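Putative isomerase YbhH (Escherichia coli, PDB 6OTV) is probably an isomerase of the PrpF family, related to the diaminopimelate epimerases, although its substrate is not established. Local coordinates at residues V174-N179 with K236-G241; V100-I105 with A132-P137; M39-D44 with A78-H83. One frame throughout, in Å; residues are numbered along the deposited sequence.

Contact 1. Residues V174-N179 with K236-G241; sequences VFPTDN and KAMGLG. With EDO (1,2-ethanediol), chain M.
P176 and T177 pack against A237 and M238 where a loop passes the C-terminal end of helix 221-237, and these four residues account for the contact. V174, the first residue of 174-179, is turned to a bound ethanediol, probably from the crystallisation liquor. V174 N points its hydrogen almost straight at EDO O2 (2.9 Å, N-H...O angle 172°). The next amide uses the other hydroxyl, F175 N lying 2.9 Å from EDO O1, so the diol spans two successive backbone N-H groups. The F175 side chain starts away from K236-G241, with V174 CG1 above one ring face, toward the rim. P176 makes the first touch across the contact. Its side chain lies beside that of M238, both pointing the same way, with P176 CB 3.6 Å from M238 CB. The same P176 CB is also 3.3 Å from M238 O, just where the chain leaves the helix. T177 continues the packing through its methyl group. With CG2 anti to its own carbonyl carbon, T177 CG2 comes within 3.3 Å of A237 O. On the M238 side chain it meets CG, T177 CG2 to M238 CG being 3.6 Å. T177 OG1 is bonded instead to D182 OD2, and it also receives a weak bond from N179 N. D178 N closes a type I beta turn on F175 O (2.9 Å), while D178 OD2 forms a salt bridge with K173. N179 ND2 binds the other carboxylate oxygen of D182, so D182 holds two residues of the loop. The 185 Å² buried between the segments includes no hydrogen bond or salt bridge: carbon atoms of the loop rest on the methionine chain and on two carbonyl oxygens, so this junction relies on van der Waals fit, while polar bonds shape the loop itself.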
ATOM      1  N   VAL A 174      -7.910  -2.406 -16.371  1.00 61.28           N
ATOM      2  CA  VAL A 174      -8.690  -1.180 -16.497  1.00 56.80           C
ATOM      3  C   VAL A 174      -9.767  -1.349 -17.560  1.00 56.93           C
ATOM      4  O   VAL A 174     -10.923  -0.958 -17.361  1.00 48.22           O
ATOM      5  CB  VAL A 174      -7.770   0.015 -16.806  1.00 49.75           C
ATOM      6  CG1 VAL A 174      -8.594   1.248 -17.138  1.00 45.20           C
ATOM      7  CG2 VAL A 174      -6.843   0.287 -15.630  1.00 51.68           C
ATOM      8  N   PHE A 175      -9.410  -1.945 -18.698  1.00 56.02           N
ATOM      9  CA  PHE A 175     -10.355  -2.265 -19.763  1.00 53.87           C
ATOM     10  C   PHE A 175     -10.432  -3.780 -19.891  1.00 60.63           C
ATOM     11  O   PHE A 175      -9.629  -4.390 -20.613  1.00 58.18           O
ATOM     12  CB  PHE A 175      -9.929  -1.620 -21.084  1.00 49.10           C
ATOM     13  CG  PHE A 175      -9.813  -0.125 -21.007  1.00 51.62           C
ATOM     14  CD1 PHE A 175     -10.940   0.678 -21.111  1.00 48.31           C
ATOM     15  CD2 PHE A 175      -8.581   0.479 -20.816  1.00 47.38           C
ATOM     16  CE1 PHE A 175     -10.838   2.055 -21.028  1.00 40.61           C
ATOM     17  CE2 PHE A 175      -8.471   1.859 -20.735  1.00 50.55           C
ATOM     18  CZ  PHE A 175      -9.603   2.648 -20.842  1.00 39.17           C
ATOM     19  N   PRO A 176     -11.372  -4.435 -19.201  1.00 63.70           N
ATOM     20  CA  PRO A 176     -11.417  -5.906 -19.233  1.00 68.15           C
ATOM     21  C   PRO A 176     -11.638  -6.485 -20.618  1.00 71.61           C
ATOM     22  O   PRO A 176     -11.161  -7.591 -20.898  1.00 71.53           O
ATOM     23  CB  PRO A 176     -12.587  -6.237 -18.295  1.00 71.32           C
ATOM     24  CG  PRO A 176     -12.733  -5.035 -17.421  1.00 69.23           C
ATOM     25  CD  PRO A 176     -12.370  -3.865 -18.281  1.00 63.97           C
ATOM     26  N   THR A 177     -12.351  -5.777 -21.493  1.00 66.78           N
ATOM     27  CA  THR A 177     -12.564  -6.242 -22.858  1.00 62.32           C
ATOM     28  C   THR A 177     -11.367  -5.987 -23.765  1.00 67.05           C
ATOM     29  O   THR A 177     -11.438  -6.308 -24.955  1.00 71.47           O
ATOM     30  CB  THR A 177     -13.800  -5.570 -23.462  1.00 56.55           C
ATOM     31  OG1 THR A 177     -13.528  -4.182 -23.688  1.00 49.80           O
ATOM     32  CG2 THR A 177     -14.992  -5.700 -22.527  1.00 55.37           C
ATOM     33  N   ASP A 178     -10.286  -5.412 -23.234  1.00 67.85           N
ATOM     34  CA  ASP A 178      -9.096  -5.041 -23.998  1.00 69.75           C
ATOM     35  C   ASP A 178      -9.403  -4.025 -25.094  1.00 63.26           C
ATOM     36  O   ASP A 178      -8.623  -3.871 -26.040  1.00 66.24           O
ATOM     37  CB  ASP A 178      -8.404  -6.273 -24.595  1.00 81.46           C
ATOM     38  CG  ASP A 178      -8.008  -7.287 -23.540  1.00 89.61           C
ATOM     39  OD1 ASP A 178      -8.857  -8.124 -23.170  1.00 94.97           O
ATOM     40  OD2 ASP A 178      -6.850  -7.241 -23.076  1.00 93.22           O
ATOM     41  N   ASN A 179     -10.529  -3.323 -24.979  1.00 54.30           N
ATOM     42  CA  ASN A 179     -10.908  -2.269 -25.909  1.00 59.27           C
ATOM     43  C   ASN A 179     -11.373  -1.050 -25.127  1.00 59.59           C
ATOM     44  O   ASN A 179     -12.136  -1.174 -24.165  1.00 67.59           O
ATOM     45  CB  ASN A 179     -12.023  -2.722 -26.859  1.00 63.71           C
ATOM     46  CG  ASN A 179     -11.588  -3.842 -27.781  1.00 65.84           C
ATOM     47  OD1 ASN A 179     -10.445  -3.879 -28.238  1.00 72.61           O
ATOM     48  ND2 ASN A 179     -12.501  -4.763 -28.061  1.00 60.62           N
ATOM     49  N   LYS A 236     -20.608 -10.088 -19.639  1.00 83.47           N
ATOM     50  CA  LYS A 236     -20.000 -11.279 -20.222  1.00 88.13           C
ATOM     51  C   LYS A 236     -18.743 -10.931 -21.008  1.00 86.34           C
ATOM     52  O   LYS A 236     -17.813 -11.742 -21.083  1.00 94.56           O
ATOM     53  CB  LYS A 236     -21.006 -12.003 -21.118  1.00 84.21           C
ATOM     54  N   ALA A 237     -18.691  -9.731 -21.589  1.00 76.32           N
ATOM     55  CA  ALA A 237     -17.526  -9.313 -22.355  1.00 70.99           C
ATOM     56  C   ALA A 237     -16.364  -8.874 -21.474  1.00 72.41           C
ATOM     57  O   ALA A 237     -15.215  -8.907 -21.927  1.00 74.83           O
ATOM     58  CB  ALA A 237     -17.905  -8.176 -23.307  1.00 58.40           C
ATOM     59  N   MET A 238     -16.632  -8.466 -20.234  1.00 73.63           N
ATOM     60  CA  MET A 238     -15.598  -7.999 -19.322  1.00 75.18           C
ATOM     61  C   MET A 238     -15.035  -9.109 -18.444  1.00 77.16           C
ATOM     62  O   MET A 238     -14.480  -8.819 -17.376  1.00 71.64           O
ATOM     63  CB  MET A 238     -16.137  -6.872 -18.441  1.00 71.36           C
ATOM     64  CG  MET A 238     -16.292  -5.542 -19.149  1.00 76.27           C
ATOM     65  SD  MET A 238     -17.031  -4.331 -18.042  1.00 69.13           S
ATOM     66  CE  MET A 238     -18.390  -5.301 -17.426  1.00 68.62           C
ATOM     67  N   GLY A 239     -15.163 -10.365 -18.860  1.00 77.89           N
ATOM     68  CA  GLY A 239     -14.629 -11.472 -18.100  1.00 81.32           C
ATOM     69  C   GLY A 239     -15.551 -12.026 -17.039  1.00 83.72           C
ATOM     70  O   GLY A 239     -15.142 -12.933 -16.301  1.00 91.11           O
ATOM     71  N   LEU A 240     -16.766 -11.507 -16.924  1.00 80.87           N
ATOM     72  CA  LEU A 240     -17.758 -12.055 -16.015  1.00 81.54           C
ATOM     73  C   LEU A 240     -18.731 -12.918 -16.823  1.00 82.00           C
ATOM     74  O   LEU A 240     -18.455 -13.275 -17.976  1.00 82.15           O
ATOM     75  CB  LEU A 240     -18.462 -10.919 -15.254  1.00 80.45           C
ATOM     76  CG  LEU A 240     -17.764  -9.581 -14.973  1.00 76.76           C
ATOM     77  CD1 LEU A 240     -18.683  -8.683 -14.150  1.00 73.99           C
ATOM     78  CD2 LEU A 240     -16.415  -9.741 -14.278  1.00 73.12           C
ATOM     79  N   GLY A 241     -19.872 -13.256 -16.236  1.00 82.64           N
ATOM     80  CA  GLY A 241     -20.852 -14.057 -16.942  1.00 92.40           C
ATOM     81  C   GLY A 241     -22.154 -14.183 -16.183  1.00 94.69           C
ATOM     82  O   GLY A 241     -22.146 -14.444 -14.977  1.00100.35           O
TER
HETATM   83  C1  EDO M 411      -5.269  -2.383 -19.532  1.00 66.09           C
HETATM   84  O1  EDO M 411      -6.682  -2.620 -19.477  1.00 63.37           O
HETATM   85  C2  EDO M 411      -4.791  -1.785 -18.214  1.00 65.38           C
HETATM   86  O2  EDO M 411      -5.122  -2.668 -17.134  1.00 60.71           O

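Contact 2. Residues V100-I105 with A132-P137; sequences VGAFAI and ADVQTP
V134 and I105 dominate the packing of helix 100-105 on strand 132-135, with G101 contributing bare backbone. V134 holds CG1 anti to its backbone N (chi1 178°), which leaves CG2 beside that N and directed at the helix. There V134 CG2 sits 3.8 Å from A102 N. The same methyl is 3.9 Å from G101 C, so one branch of the valine rests on the peptide between G101 and A102. Because G101 has no side chain, the backbones come close here, G101 CA lying 6.0 Å from A132 CA. One turn further on, I105 reaches V134 tip to tip, with I105 CD1 4.0 Å from V134 CB. That terminal methyl also meets the next inward-pointing residue, I105 CD1 to T136 CG2 being 4.0 Å. T136 thus offers its methyl to the helix, while its OG1 is hydrogen-bonded to T117 OG1 and T113 O. No hydrogen bond joins the two segments. The axes approach to 8.3 Å at 61°, so the helix slants across the strand. Beyond this contact, V100 touches I121, V73, Y75 and I63, and A102 touches V141 and Y143. A largely apolar helix packed against strands 59-65, 73-80, 116-123 and 129-135 is consistent with the diaminopimelate epimerase clan, whose domains wrap a beta barrel round a central helix.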
ATOM      1  N   VAL A 100     -14.084   7.575   8.718  1.00 26.33           N
ATOM      2  CA  VAL A 100     -13.283   6.489   9.282  1.00 30.71           C
ATOM      3  C   VAL A 100     -12.005   7.031   9.911  1.00 32.50           C
ATOM      4  O   VAL A 100     -11.651   6.675  11.043  1.00 29.01           O
ATOM      5  CB  VAL A 100     -12.980   5.433   8.204  1.00 26.83           C
ATOM      6  CG1 VAL A 100     -11.985   4.404   8.729  1.00 30.74           C
ATOM      7  CG2 VAL A 100     -14.267   4.751   7.756  1.00 24.30           C
ATOM      8  N   GLY A 101     -11.296   7.904   9.189  1.00 24.75           N
ATOM      9  CA  GLY A 101     -10.011   8.388   9.675  1.00 24.93           C
ATOM     10  C   GLY A 101     -10.126   9.155  10.978  1.00 33.39           C
ATOM     11  O   GLY A 101      -9.364   8.922  11.921  1.00 30.76           O
ATOM     12  N   ALA A 102     -11.083  10.084  11.049  1.00 33.07           N
ATOM     13  CA  ALA A 102     -11.280  10.851  12.274  1.00 32.57           C
ATOM     14  C   ALA A 102     -11.725   9.953  13.420  1.00 32.18           C
ATOM     15  O   ALA A 102     -11.329  10.160  14.573  1.00 32.49           O
ATOM     16  CB  ALA A 102     -12.299  11.966  12.039  1.00 26.60           C
ATOM     17  N   PHE A 103     -12.552   8.950  13.123  1.00 32.46           N
ATOM     18  CA  PHE A 103     -12.990   8.025  14.161  1.00 31.40           C
ATOM     19  C   PHE A 103     -11.823   7.194  14.681  1.00 33.28           C
ATOM     20  O   PHE A 103     -11.725   6.934  15.886  1.00 35.27           O
ATOM     21  CB  PHE A 103     -14.102   7.127  13.622  1.00 33.92           C
ATOM     22  CG  PHE A 103     -14.626   6.137  14.623  1.00 32.05           C
ATOM     23  CD1 PHE A 103     -15.612   6.502  15.528  1.00 36.68           C
ATOM     24  CD2 PHE A 103     -14.143   4.839  14.653  1.00 35.53           C
ATOM     25  CE1 PHE A 103     -16.100   5.590  16.452  1.00 35.96           C
ATOM     26  CE2 PHE A 103     -14.627   3.922  15.575  1.00 39.43           C
ATOM     27  CZ  PHE A 103     -15.608   4.300  16.473  1.00 34.44           C
ATOM     28  N   ALA A 104     -10.926   6.771  13.787  1.00 32.71           N
ATOM     29  CA  ALA A 104      -9.786   5.966  14.210  1.00 32.44           C
ATOM     30  C   ALA A 104      -8.850   6.763  15.110  1.00 37.69           C
ATOM     31  O   ALA A 104      -8.285   6.218  16.065  1.00 31.38           O
ATOM     32  CB  ALA A 104      -9.037   5.436  12.989  1.00 32.24           C
ATOM     33  N   ILE A 105      -8.681   8.055  14.825  1.00 33.66           N
ATOM     34  CA  ILE A 105      -7.804   8.885  15.645  1.00 27.18           C
ATOM     35  C   ILE A 105      -8.424   9.134  17.015  1.00 35.17           C
ATOM     36  O   ILE A 105      -7.744   9.039  18.044  1.00 35.28           O
ATOM     37  CB  ILE A 105      -7.486  10.201  14.914  1.00 33.02           C
ATOM     38  CG1 ILE A 105      -6.757   9.913  13.598  1.00 31.06           C
ATOM     39  CG2 ILE A 105      -6.653  11.113  15.800  1.00 30.47           C
ATOM     40  CD1 ILE A 105      -6.719  11.086  12.643  1.00 30.18           C
ATOM     41  N   ALA A 132      -6.892   8.530   3.876  1.00 26.62           N
ATOM     42  CA  ALA A 132      -7.638   9.681   4.360  1.00 29.14           C
ATOM     43  C   ALA A 132      -6.675  10.648   5.031  1.00 33.97           C
ATOM     44  O   ALA A 132      -5.863  10.242   5.869  1.00 39.73           O
ATOM     45  CB  ALA A 132      -8.737   9.260   5.339  1.00 25.79           C
ATOM     46  N   ASP A 133      -6.761  11.919   4.657  1.00 30.41           N
ATOM     47  CA  ASP A 133      -5.943  12.973   5.243  1.00 34.26           C
ATOM     48  C   ASP A 133      -6.844  13.825   6.127  1.00 27.78           C
ATOM     49  O   ASP A 133      -7.698  14.566   5.626  1.00 29.27           O
ATOM     50  CB  ASP A 133      -5.260  13.796   4.155  1.00 35.07           C
ATOM     51  CG  ASP A 133      -4.315  12.958   3.313  1.00 36.00           C
ATOM     52  OD1 ASP A 133      -3.655  12.059   3.879  1.00 35.76           O
ATOM     53  OD2 ASP A 133      -4.240  13.185   2.087  1.00 38.35           O
ATOM     54  N   VAL A 134      -6.656  13.708   7.437  1.00 28.55           N
ATOM     55  CA  VAL A 134      -7.534  14.314   8.427  1.00 28.73           C
ATOM     56  C   VAL A 134      -6.872  15.571   8.972  1.00 31.88           C
ATOM     57  O   VAL A 134      -5.687  15.556   9.325  1.00 38.50           O
ATOM     58  CB  VAL A 134      -7.845  13.325   9.562  1.00 29.24           C
ATOM     59  CG1 VAL A 134      -8.729  13.978  10.614  1.00 31.87           C
ATOM     60  CG2 VAL A 134      -8.490  12.059   9.002  1.00 28.46           C
ATOM     61  N   GLN A 135      -7.636  16.657   9.039  1.00 32.39           N
ATOM     62  CA  GLN A 135      -7.175  17.880   9.688  1.00 29.42           C
ATOM     63  C   GLN A 135      -6.992  17.611  11.177  1.00 35.12           C
ATOM     64  O   GLN A 135      -7.966  17.363  11.897  1.00 32.20           O
ATOM     65  CB  GLN A 135      -8.173  19.009   9.454  1.00 33.43           C
ATOM     66  CG  GLN A 135      -8.404  19.343   7.991  1.00 45.40           C
ATOM     67  CD  GLN A 135      -7.152  19.855   7.312  1.00 58.28           C
ATOM     68  OE1 GLN A 135      -6.330  20.532   7.930  1.00 67.55           O
ATOM     69  NE2 GLN A 135      -6.995  19.528   6.034  1.00 61.68           N
ATOM     70  N   THR A 136      -5.748  17.646  11.642  1.00 29.88           N
ATOM     71  CA  THR A 136      -5.426  17.429  13.054  1.00 36.33           C
ATOM     72  C   THR A 136      -4.449  18.500  13.528  1.00 40.03           C
ATOM     73  O   THR A 136      -3.268  18.221  13.764  1.00 37.44           O
ATOM     74  CB  THR A 136      -4.853  16.029  13.277  1.00 36.33           C
ATOM     75  OG1 THR A 136      -3.795  15.786  12.339  1.00 28.68           O
ATOM     76  CG2 THR A 136      -5.936  14.968  13.107  1.00 27.48           C
ATOM     77  N   PRO A 137      -4.910  19.742  13.678  1.00 39.98           N
ATOM     78  CA  PRO A 137      -4.034  20.778  14.239  1.00 44.09           C
ATOM     79  C   PRO A 137      -3.685  20.460  15.686  1.00 50.43           C
ATOM     80  O   PRO A 137      -4.564  20.223  16.517  1.00 54.84           O
ATOM     81  CB  PRO A 137      -4.871  22.059  14.120  1.00 42.66           C
ATOM     82  CG  PRO A 137      -6.282  21.588  14.031  1.00 41.56           C
ATOM     83  CD  PRO A 137      -6.230  20.279  13.306  1.00 37.42           C
TER

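Contact 3. Residues M39-D44 with A78-H83; sequences MGSGND and AQVIVH. With PO4 (phosphate ion), chain J; ACT (acetate ion), chain G.
S41 places OG anti to its backbone N (chi1 177°), and V80 does the same with CG1 (chi1 180°), which brings both groups into the contact. S41 OG donates to I81 O at 2.6 Å, the hydroxyl lying 24° from the carbonyl plane. V80 CG1 meets the carbon side of the same serine, 3.6 Å from S41 CB. It also touches M39 CB at 3.7 Å, the methionine and valine side chains crossing at about a right angle. G42, within a type II beta turn from G40 to N43, gives a second bond, G42 N to V82 O at 2.9 Å. On the V82-H83 backbone, V82 N and H83 N donate to O3 and O1 of a phosphate ion, probably from the crystallisation liquor. D44 and H83 also approach, but the very short separation and their two deposited conformers make the details doubtful. The contact thus ties the turn that follows helix 28-39 to the chain running out of strand 73-80. M39 and V80 both touch V60 of strand 59-65, the antiparallel neighbour of strand 73-80, while S41 rests on M36 of the helix.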
ATOM      1  N   MET A  39     -30.058   0.537  14.417  1.00 25.22           N
ATOM      2  CA  MET A  39     -30.674   1.468  13.480  1.00 24.97           C
ATOM      3  C   MET A  39     -32.187   1.535  13.602  1.00 35.53           C
ATOM      4  O   MET A  39     -32.781   2.532  13.178  1.00 39.50           O
ATOM      5  CB  MET A  39     -30.319   1.079  12.048  1.00 29.63           C
ATOM      6  CG  MET A  39     -28.855   1.179  11.766  1.00 44.46           C
ATOM      7  SD  MET A  39     -28.293   2.840  12.145  1.00 52.60           S
ATOM      8  CE  MET A  39     -26.730   2.419  12.802  1.00 24.07           C
ATOM      9  N   GLY A  40     -32.822   0.508  14.154  1.00 31.56           N
ATOM     10  CA  GLY A  40     -34.268   0.445  14.123  1.00 32.53           C
ATOM     11  C   GLY A  40     -34.797  -0.094  12.816  1.00 32.69           C
ATOM     12  O   GLY A  40     -35.857   0.346  12.350  1.00 34.31           O
ATOM     13  N   SER A  41     -34.076  -1.031  12.203  1.00 33.56           N
ATOM     14  CA  SER A  41     -34.504  -1.632  10.947  1.00 28.98           C
ATOM     15  C   SER A  41     -35.879  -2.275  11.088  1.00 32.74           C
ATOM     16  O   SER A  41     -36.191  -2.900  12.104  1.00 35.80           O
ATOM     17  CB  SER A  41     -33.483  -2.676  10.497  1.00 28.69           C
ATOM     18  OG  SER A  41     -33.898  -3.324   9.309  1.00 38.93           O
ATOM     19  N   GLY A  42     -36.704  -2.115  10.053  1.00 39.93           N
ATOM     20  CA  GLY A  42     -38.027  -2.705  10.004  1.00 34.74           C
ATOM     21  C   GLY A  42     -39.167  -1.716  10.114  1.00 34.01           C
ATOM     22  O   GLY A  42     -40.327  -2.125  10.002  1.00 44.25           O
ATOM     23  N   ASN A  43     -38.883  -0.439  10.339  1.00 40.62           N
ATOM     24  CA  ASN A  43     -39.901   0.597  10.434  1.00 36.08           C
ATOM     25  C   ASN A  43     -39.542   1.712   9.465  1.00 36.91           C
ATOM     26  O   ASN A  43     -38.369   2.080   9.346  1.00 34.11           O
ATOM     27  CB  ASN A  43     -40.006   1.129  11.871  1.00 31.39           C
ATOM     28  CG  ASN A  43     -40.971   2.290  11.998  1.00 36.76           C
ATOM     29  OD1 ASN A  43     -40.573   3.452  11.917  1.00 33.76           O
ATOM     30  ND2 ASN A  43     -42.249   1.981  12.206  1.00 32.76           N
ATOM     31  N   ASP A  44     -40.559   2.237   8.770  0.65 36.04           N
ATOM     32  CA  ASP A  44     -40.324   3.239   7.732  0.65 37.22           C
ATOM     33  C   ASP A  44     -39.560   4.443   8.267  0.65 35.22           C
ATOM     34  O   ASP A  44     -38.761   5.043   7.540  0.65 35.99           O
ATOM     35  CB  ASP A  44     -41.652   3.690   7.118  0.65 39.34           C
ATOM     36  CG  ASP A  44     -42.283   2.626   6.235  0.65 43.53           C
ATOM     37  OD1 ASP A  44     -41.674   1.550   6.062  0.65 41.43           O
ATOM     38  OD2 ASP A  44     -43.392   2.872   5.712  0.65 49.11           O
ATOM     39  N   ALA A  78     -21.724  -1.605   6.218  1.00 25.90           N
ATOM     40  CA  ALA A  78     -22.970  -2.360   6.204  1.00 33.50           C
ATOM     41  C   ALA A  78     -24.126  -1.405   5.956  1.00 34.51           C
ATOM     42  O   ALA A  78     -24.201  -0.340   6.576  1.00 37.01           O
ATOM     43  CB  ALA A  78     -23.181  -3.118   7.521  1.00 26.48           C
ATOM     44  N   GLN A  79     -25.015  -1.785   5.043  1.00 34.72           N
ATOM     45  CA  GLN A  79     -26.254  -1.059   4.794  1.00 29.04           C
ATOM     46  C   GLN A  79     -27.372  -1.739   5.575  1.00 36.40           C
ATOM     47  O   GLN A  79     -27.647  -2.926   5.365  1.00 32.81           O
ATOM     48  CB  GLN A  79     -26.579  -1.026   3.299  1.00 27.09           C
ATOM     49  CG  GLN A  79     -27.825  -0.222   2.932  1.00 27.24           C
ATOM     50  CD  GLN A  79     -27.609   1.279   3.025  1.00 33.26           C
ATOM     51  OE1 GLN A  79     -26.568   1.795   2.619  1.00 35.88           O
ATOM     52  NE2 GLN A  79     -28.593   1.988   3.564  1.00 34.85           N
ATOM     53  N   VAL A  80     -28.001  -1.002   6.481  1.00 26.38           N
ATOM     54  CA  VAL A  80     -29.094  -1.528   7.289  1.00 28.74           C
ATOM     55  C   VAL A  80     -30.392  -1.114   6.612  1.00 30.99           C
ATOM     56  O   VAL A  80     -30.739   0.072   6.586  1.00 27.84           O
ATOM     57  CB  VAL A  80     -29.025  -1.034   8.740  1.00 34.28           C
ATOM     58  CG1 VAL A  80     -30.177  -1.600   9.553  1.00 29.33           C
ATOM     59  CG2 VAL A  80     -27.694  -1.431   9.366  1.00 27.97           C
ATOM     60  N   ILE A  81     -31.099  -2.096   6.049  1.00 31.87           N
ATOM     61  CA  ILE A  81     -32.307  -1.809   5.291  1.00 29.75           C
ATOM     62  C   ILE A  81     -33.365  -1.207   6.213  1.00 36.95           C
ATOM     63  O   ILE A  81     -33.456  -1.543   7.401  1.00 32.11           O
ATOM     64  CB  ILE A  81     -32.814  -3.089   4.605  1.00 39.42           C
ATOM     65  CG1 ILE A  81     -31.678  -3.734   3.809  1.00 44.72           C
ATOM     66  CG2 ILE A  81     -33.979  -2.787   3.683  1.00 29.92           C
ATOM     67  CD1 ILE A  81     -31.079  -2.815   2.749  1.00 36.41           C
ATOM     68  N   VAL A  82     -34.160  -0.290   5.663  1.00 35.95           N
ATOM     69  CA  VAL A  82     -35.139   0.445   6.458  1.00 37.60           C
ATOM     70  C   VAL A  82     -36.467  -0.299   6.557  1.00 38.99           C
ATOM     71  O   VAL A  82     -36.958  -0.566   7.658  1.00 38.26           O
ATOM     72  CB  VAL A  82     -35.355   1.858   5.878  1.00 33.08           C
ATOM     73  CG1 VAL A  82     -36.498   2.554   6.607  1.00 30.34           C
ATOM     74  CG2 VAL A  82     -34.076   2.678   5.972  1.00 27.18           C
ATOM     75  N   HIS A  83     -37.063  -0.655   5.419  0.50 36.90           N
ATOM     76  CA  HIS A  83     -38.420  -1.192   5.413  0.50 39.79           C
ATOM     77  C   HIS A  83     -38.486  -2.685   5.717  0.50 41.43           C
ATOM     78  O   HIS A  83     -39.591  -3.225   5.827  0.50 42.97           O
ATOM     79  CB  HIS A  83     -39.088  -0.893   4.067  0.50 37.37           C
ATOM     80  CG  HIS A  83     -39.165   0.570   3.751  0.50 41.21           C
ATOM     81  ND1 HIS A  83     -39.988   1.437   4.437  0.50 41.99           N
ATOM     82  CD2 HIS A  83     -38.511   1.320   2.832  0.50 43.19           C
ATOM     83  CE1 HIS A  83     -39.841   2.658   3.952  0.50 41.39           C
ATOM     84  NE2 HIS A  83     -38.950   2.614   2.977  0.50 42.22           N
TER
HETATM   85  P   PO4 J 408     -34.679   0.675   2.124  1.00 72.50           P
HETATM   86  O1  PO4 J 408     -35.795   0.155   2.995  1.00 71.16           O
HETATM   87  O2  PO4 J 408     -35.015   2.073   1.660  1.00 65.37           O
HETATM   88  O3  PO4 J 408     -33.393   0.700   2.916  1.00 67.85           O
HETATM   89  O4  PO4 J 408     -34.517  -0.239   0.932  1.00 81.43           O
HETATM   90  C   ACT G 405     -44.401   5.116  12.853  1.00 65.86           C
HETATM   91  O   ACT G 405     -45.395   4.351  12.744  1.00 81.16           O
HETATM   92  OXT ACT G 405     -43.311   5.086  12.224  1.00 72.69           O
HETATM   93  CH3 ACT G 405     -44.560   6.247  13.912  1.00 53.06           C

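The three contacts follow one another along the chain without nesting: contact 3 closes first, then contact 2, then contact 1. Contacts 2 and 3 have centres 28 Å apart and nearest atoms about 10 Å apart. They are linked by strand pairing, since strand 73-80 of contact 3 pairs with strand 116-123, which in turn pairs with strand 129-135 of contact 2. Contact 1 is remote from both, its centre 37 Å from that of contact 2 and 35 Å from that of contact 3, and it lies across the chain's centre from contact 2. The separation is consistent with the two-lobed build of the clan, with contacts 2 and 3 in one lobe and contact 1 in the other.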